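Local atomic coordinates of Exo-1,5-alpha-L-arabinofuranobiosidase (Gibberella zeae, PDB entry 2YDT), a protein that probably acts as an exo-glycosidase on arabinan, hydrolysing alpha-1,5-linked L-arabinofuranose chains to release the disaccharide arabinobiose. Residues 8-13 with 358-363; 98-103 with 190-195. All coordinates share one frame; numbering follows the deposited sequence.

Contact 1. Residues 8-13 with 358-363. With MN (manganese (II) ion), chain K; SO4 (sulfate ion), chain D.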
loop_
_atom_site.group_PDB
_atom_site.type_symbol
_atom_site.label_atom_id
_atom_site.label_comp_id
_atom_site.label_asym_id
_atom_site.label_seq_id
_atom_site.Cartn_x
_atom_site.Cartn_y
_atom_site.Cartn_z
ATOM N N GLY A 8 -24.925 3.984 -13.488
ATOM C CA GLY A 8 -23.516 3.682 -13.863
ATOM C C GLY A 8 -22.604 3.502 -12.650
ATOM O O GLY A 8 -22.897 3.975 -11.551
ATOM N N LYS A 9 -21.505 2.797 -12.859
ATOM C CA LYS A 9 -20.575 2.513 -11.767
ATOM C C LYS A 9 -19.303 3.322 -11.863
ATOM O O LYS A 9 -18.579 3.421 -10.877
ATOM C CB LYS A 9 -20.284 1.033 -11.725
ATOM C CG LYS A 9 -21.607 0.287 -11.534
ATOM C CD LYS A 9 -21.503 -1.144 -11.257
ATOM C CE LYS A 9 -22.813 -1.649 -10.627
ATOM N NZ LYS A 9 -22.972 -1.257 -9.166
ATOM N N THR A 10 -19.025 3.893 -13.026
ATOM C CA THR A 10 -17.820 4.699 -13.192
ATOM C C THR A 10 -18.028 6.154 -12.757
ATOM O O THR A 10 -19.153 6.679 -12.745
ATOM C CB THR A 10 -17.280 4.661 -14.619
ATOM O OG1 THR A 10 -18.228 5.252 -15.525
ATOM C CG2 THR A 10 -16.974 3.203 -15.092
ATOM N N PHE A 11 -16.920 6.796 -12.388
ATOM C CA PHE A 11 -16.900 8.211 -12.023
ATOM C C PHE A 11 -15.472 8.715 -11.965
ATOM O O PHE A 11 -14.517 7.922 -11.861
ATOM C CB PHE A 11 -17.595 8.466 -10.701
ATOM C CG PHE A 11 -17.030 7.681 -9.544
ATOM C CD1 PHE A 11 -15.898 8.129 -8.850
ATOM C CD2 PHE A 11 -17.650 6.525 -9.120
ATOM C CE1 PHE A 11 -15.415 7.413 -7.754
ATOM C CE2 PHE A 11 -17.148 5.796 -8.046
ATOM C CZ PHE A 11 -16.028 6.247 -7.361
ATOM N N SER A 12 -15.312 10.036 -12.059
ATOM C CA SER A 12 -13.989 10.643 -12.102
ATOM C C SER A 12 -13.820 11.727 -11.039
ATOM O O SER A 12 -14.667 12.602 -10.880
ATOM C CB SER A 12 -13.716 11.247 -13.470
ATOM O OG SER A 12 -13.758 10.239 -14.482
ATOM N N ASN A 13 -12.748 11.613 -10.261
ATOM C CA ASN A 13 -12.358 12.667 -9.325
ATOM C C ASN A 13 -13.389 13.025 -8.285
ATOM O O ASN A 13 -13.635 14.211 -8.026
ATOM C CB ASN A 13 -11.936 13.895 -10.125
ATOM C CG ASN A 13 -10.912 13.549 -11.130
ATOM O OD1 ASN A 13 -11.174 13.571 -12.354
ATOM N ND2 ASN A 13 -9.744 13.171 -10.646
ATOM N N VAL A 358 -13.408 5.655 -10.473
ATOM C CA VAL A 358 -13.634 4.277 -10.867
ATOM C C VAL A 358 -13.728 4.289 -12.392
ATOM O O VAL A 358 -14.534 5.041 -12.947
ATOM C CB VAL A 358 -14.878 3.664 -10.241
ATOM C CG1 VAL A 358 -15.233 2.320 -10.934
ATOM C CG2 VAL A 358 -14.672 3.491 -8.740
ATOM N N VAL A 359 -12.880 3.507 -13.019
ATOM C CA VAL A 359 -12.790 3.371 -14.497
ATOM C C VAL A 359 -13.071 1.926 -14.888
ATOM O O VAL A 359 -13.064 1.025 -14.057
ATOM C CB VAL A 359 -11.423 3.759 -15.022
ATOM C CG1 VAL A 359 -11.081 5.194 -14.631
ATOM C CG2 VAL A 359 -10.314 2.769 -14.544
ATOM N N ARG A 360 -13.390 1.699 -16.169
ATOM C CA ARG A 360 -13.471 0.378 -16.730
ATOM C C ARG A 360 -12.236 0.093 -17.581
ATOM O O ARG A 360 -11.890 0.864 -18.477
ATOM C CB ARG A 360 -14.734 0.253 -17.650
ATOM C CG ARG A 360 -15.975 -0.005 -16.926
ATOM C CD ARG A 360 -17.164 -0.339 -17.878
ATOM N NE ARG A 360 -18.332 -0.436 -17.038
ATOM C CZ ARG A 360 -18.648 -1.498 -16.307
ATOM N NH1 ARG A 360 -17.955 -2.620 -16.401
ATOM N NH2 ARG A 360 -19.692 -1.450 -15.526
ATOM N N LEU A 361 -11.608 -1.054 -17.357
ATOM C CA LEU A 361 -10.414 -1.427 -18.065
ATOM C C LEU A 361 -10.774 -1.642 -19.547
ATOM O O LEU A 361 -9.964 -1.304 -20.409
ATOM C CB LEU A 361 -9.807 -2.694 -17.467
ATOM C CG LEU A 361 -9.154 -2.488 -16.109
ATOM C CD1 LEU A 361 -8.826 -3.863 -15.476
ATOM C CD2 LEU A 361 -7.923 -1.574 -16.252
ATOM N N SER A 362 -11.992 -2.142 -19.788
ATOM C CA SER A 362 -12.500 -2.329 -21.175
ATOM C C SER A 362 -12.521 -1.011 -21.959
ATOM O O SER A 362 -12.442 -1.013 -23.200
ATOM C CB SER A 362 -13.883 -2.979 -21.170
ATOM O OG SER A 362 -14.878 -2.214 -20.542
ATOM N N GLU A 363 -12.588 0.119 -21.258
ATOM C CA GLU A 363 -12.571 1.442 -21.905
ATOM C C GLU A 363 -11.213 2.123 -21.891
ATOM O O GLU A 363 -10.782 2.720 -22.872
ATOM C CB GLU A 363 -13.627 2.330 -21.245
ATOM C CG GLU A 363 -14.990 1.632 -21.235
ATOM C CD GLU A 363 -16.118 2.435 -20.633
ATOM O OE1 GLU A 363 -15.864 3.169 -19.654
ATOM O OE2 GLU A 363 -17.278 2.312 -21.124
HETATM MN MN MN K . -19.065 3.099 -20.739
HETATM S S SO4 D . -20.742 2.363 -16.301
HETATM O O1 SO4 D . -20.938 1.331 -15.303
HETATM O O2 SO4 D . -19.606 2.101 -17.144
HETATM O O3 SO4 D . -22.015 2.489 -17.012
HETATM O O4 SO4 D . -20.587 3.687 -15.699
HETATM O O HOH W 1 -14.054 7.448 -14.718
HETATM O O HOH W 2 -18.152 3.661 -18.647
HETATM O O HOH W 3 -20.231 1.721 -19.736
#

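Contact 2. Residues 98-103 with 190-195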
loop_
_atom_site.group_PDB
_atom_site.type_symbol
_atom_site.label_atom_id
_atom_site.label_comp_id
_atom_site.label_asym_id
_atom_site.label_seq_id
_atom_site.Cartn_x
_atom_site.Cartn_y
_atom_site.Cartn_z
ATOM N N GLY A 98 -7.039 -17.733 14.432
ATOM C CA GLY A 98 -7.359 -17.784 15.849
ATOM C C GLY A 98 -8.746 -17.263 16.128
ATOM O O GLY A 98 -9.730 -17.647 15.442
ATOM N N LYS A 99 -8.866 -16.380 17.102
ATOM C CA LYS A 99 -10.165 -15.843 17.513
ATOM C C LYS A 99 -10.698 -14.684 16.662
ATOM O O LYS A 99 -11.698 -14.063 17.023
ATOM C CB LYS A 99 -10.104 -15.428 18.979
ATOM C CG LYS A 99 -9.227 -14.225 19.267
ATOM C CD LYS A 99 -9.163 -13.951 20.741
ATOM C CE LYS A 99 -8.369 -12.680 21.033
ATOM N NZ LYS A 99 -8.012 -12.624 22.533
ATOM N N TYR A 100 -10.043 -14.408 15.541
ATOM C CA TYR A 100 -10.503 -13.405 14.559
ATOM C C TYR A 100 -11.054 -14.112 13.329
ATOM O O TYR A 100 -10.302 -14.721 12.573
ATOM C CB TYR A 100 -9.316 -12.470 14.209
ATOM C CG TYR A 100 -8.758 -11.800 15.445
ATOM C CD1 TYR A 100 -9.343 -10.656 15.955
ATOM C CD2 TYR A 100 -7.689 -12.328 16.129
ATOM C CE1 TYR A 100 -8.888 -10.066 17.113
ATOM C CE2 TYR A 100 -7.203 -11.746 17.276
ATOM C CZ TYR A 100 -7.815 -10.586 17.769
ATOM O OH TYR A 100 -7.378 -9.973 18.931
ATOM N N PRO A 101 -12.383 -14.070 13.132
ATOM C CA PRO A 101 -12.973 -14.867 12.054
ATOM C C PRO A 101 -12.865 -14.242 10.683
ATOM O O PRO A 101 -12.525 -13.078 10.537
ATOM C CB PRO A 101 -14.458 -14.925 12.434
ATOM C CG PRO A 101 -14.687 -13.742 13.204
ATOM C CD PRO A 101 -13.422 -13.512 14.008
ATOM N N LYS A 102 -13.186 -15.042 9.682
ATOM C CA LYS A 102 -13.406 -14.551 8.327
ATOM C C LYS A 102 -14.297 -13.316 8.374
ATOM O O LYS A 102 -15.305 -13.296 9.089
ATOM C CB LYS A 102 -14.073 -15.644 7.470
ATOM C CG LYS A 102 -14.254 -15.264 6.034
ATOM C CD LYS A 102 -14.863 -16.413 5.219
ATOM C CE LYS A 102 -14.864 -16.049 3.770
ATOM N NZ LYS A 102 -15.612 -17.036 2.944
ATOM N N GLY A 103 -13.894 -12.269 7.636
ATOM C CA GLY A 103 -14.620 -11.035 7.567
ATOM C C GLY A 103 -14.196 -9.972 8.560
ATOM O O GLY A 103 -14.677 -8.861 8.492
ATOM N N ASP A 190 -2.163 -16.660 14.529
ATOM C CA ASP A 190 -3.197 -16.246 15.509
ATOM C C ASP A 190 -3.390 -14.740 15.632
ATOM O O ASP A 190 -4.178 -14.279 16.465
ATOM C CB ASP A 190 -2.934 -16.891 16.874
ATOM C CG ASP A 190 -1.735 -16.317 17.594
ATOM O OD1 ASP A 190 -0.920 -15.574 16.968
ATOM O OD2 ASP A 190 -1.552 -16.571 18.798
ATOM N N LEU A 191 -2.688 -13.980 14.788
ATOM C CA LEU A 191 -2.644 -12.520 14.857
ATOM C C LEU A 191 -1.992 -11.909 16.099
ATOM O O LEU A 191 -1.936 -10.678 16.214
ATOM C CB LEU A 191 -4.028 -11.902 14.665
ATOM C CG LEU A 191 -4.345 -11.743 13.204
ATOM C CD1 LEU A 191 -5.821 -11.406 13.005
ATOM C CD2 LEU A 191 -3.408 -10.560 12.750
ATOM N N LYS A 192 -1.500 -12.752 17.001
ATOM C CA LYS A 192 -0.845 -12.305 18.247
ATOM C C LYS A 192 0.671 -12.537 18.268
ATOM O O LYS A 192 1.435 -11.648 18.671
ATOM C CB LYS A 192 -1.487 -13.015 19.452
ATOM C CG LYS A 192 -3.013 -12.735 19.625
ATOM C CD LYS A 192 -3.194 -11.366 20.242
ATOM C CE LYS A 192 -4.653 -10.991 20.541
ATOM N NZ LYS A 192 -4.639 -9.642 21.161
ATOM N N LYS A 193 1.087 -13.722 17.853
ATOM C CA LYS A 193 2.490 -14.162 17.866
ATOM C C LYS A 193 2.999 -14.007 16.428
ATOM O O LYS A 193 2.399 -14.541 15.499
ATOM C CB LYS A 193 2.496 -15.643 18.288
ATOM C CG LYS A 193 3.804 -16.439 18.233
ATOM C CD LYS A 193 3.540 -17.942 18.625
ATOM C CE LYS A 193 4.865 -18.703 18.806
ATOM N NZ LYS A 193 4.650 -20.171 19.064
ATOM N N TRP A 194 4.109 -13.298 16.257
ATOM C CA TRP A 194 4.699 -13.088 14.907
ATOM C C TRP A 194 6.019 -13.864 14.776
ATOM O O TRP A 194 6.797 -13.975 15.741
ATOM C CB TRP A 194 4.914 -11.603 14.649
ATOM C CG TRP A 194 3.632 -10.892 14.566
ATOM C CD1 TRP A 194 2.946 -10.312 15.617
ATOM C CD2 TRP A 194 2.828 -10.690 13.411
ATOM N NE1 TRP A 194 1.772 -9.823 15.181
ATOM C CE2 TRP A 194 1.663 -10.009 13.832
ATOM C CE3 TRP A 194 2.973 -11.009 12.049
ATOM C CZ2 TRP A 194 0.645 -9.653 12.949
ATOM C CZ3 TRP A 194 1.961 -10.651 11.160
ATOM C CH2 TRP A 194 0.803 -9.980 11.617
ATOM N N SER A 195 6.253 -14.416 13.606
ATOM C CA SER A 195 7.506 -15.133 13.282
ATOM C C SER A 195 8.757 -14.245 13.334
ATOM O O SER A 195 8.706 -13.003 13.326
ATOM C CB SER A 195 7.420 -15.733 11.868
ATOM O OG SER A 195 7.630 -14.740 10.853
HETATM O O HOH W 4 -6.214 -15.505 17.940
#

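Contact 1. Residues 8-13 with 358-363
Phe11 and Val358 form an antiparallel hydrogen-bonded pair: Phe11 N donates to Val358 O at 3.0 Å, in the carbonyl plane and on a lone pair, and Val358 N returns a bond of 2.9 Å to Phe11 O. Their side chains lie on the same face of the sheet. With Phe11 CG between its backbone N and carbonyl carbon (chi1 57°), the ring meets Val358 face-on, in a CH-pi contact with CB 4.1 Å from the ring centroid, while CG2 presses on the rim atom CZ at 3.4 Å. Beyond this pair, Thr10 CG2 packs against Arg360 CG. Strand 11-17 is thereby joined as the outer strand to the three C-terminal strands of the last blade, the "molecular velcro" closure of a beta-propeller. Next to the pair, where Lys9 and Thr10 lead in and Arg360 leaves, a sulfate, probably from the crystallisation liquor, is gripped from both segments. Its O4 takes Thr10 N and OG1, the hydroxyl at 2.8 Å; Lys9 N donates to O1, as does Arg360 NH2, and Arg360 NE reaches O2 at 2.8 Å, with the sulphur at the guanidinium edge. Farther out, Asp333 and Asp335 form salt bridges with Arg360 NH1 and help position the guanidinium. Near the sulfate, Glu363 OE2 binds manganese at 2.0 Å, and two waters on the metal donate to sulfate O2.

Contact 2. Residues 98-103 with 190-195
Tyr100 and Leu191 make the tightly packed part of this contact, both pointing from their loops toward the opposite segment. Leu191 crosses the tyrosine obliquely at CD2, with Leu191 CB 4.0 Å from Tyr100 CD2. Leu191 CD1 also approaches Tyr100 CB, CG and CD2, although this leucine was modelled in two conformers and its tip is less certain. At the far end of the ring, Lys192 crosses Tyr100 at about a right angle; its CE sits near the ring plane, 3.3 Å from Tyr100 OH. The lysine chain bends at chi2 (-78°), and its NZ ends on the backbone O of Val136, whereas Tyr100 OH bonds to Glu134. Strand 134-142 thus holds the polar ends of both side chains, and Val136 touches Tyr100 and Leu191. On the same loop as the leucine, Asp190 fixes the turn: OD1 accepts from Lys192 N at 2.9 Å, met from above the carboxylate plane in an Asx turn, and from Lys193 N on its syn lone pair, with a nearly straight N-H...O angle of 176°.

The outer side is looser and more polar. Gly98 CA and Asp190 CA lie 4.5 Å apart, and a water bridges the loops, accepting from Lys99 N at 2.9 Å and donating to Asp190 O at 2.8 Å. The exposed Lys99 and Lys192 cross at about a right angle, nearest at their CE atoms; their NZ atoms lie 4.7 Å apart, a like-charged approach that would probably add little to cohesion. One loop links the first two strands of a four-stranded blade and the other the last two strands of the next, an arrangement typical of adjoining blades in a six-bladed beta-propeller.

Contact 1 closes the ring of blades by bringing the two chain ends together, and contact 2 is nested, along the chain, inside the loop that contact 1 closes, joining two blades that follow each other in sequence. Their centres are 36 Å apart, their nearest atoms about 21 Å, and each centre lies 21 Å from that of the chain, so neither sits at the middle of the propeller. Contact 2 is away from the arabinofuranose and iminosugar pockets, whose residues include Tyr30, Glu156 and Glu228. Contact 1 carries a manganese on Glu363, and its Val359 side chain is about 9 Å from that of Asp316, which with Glu299 binds another manganese.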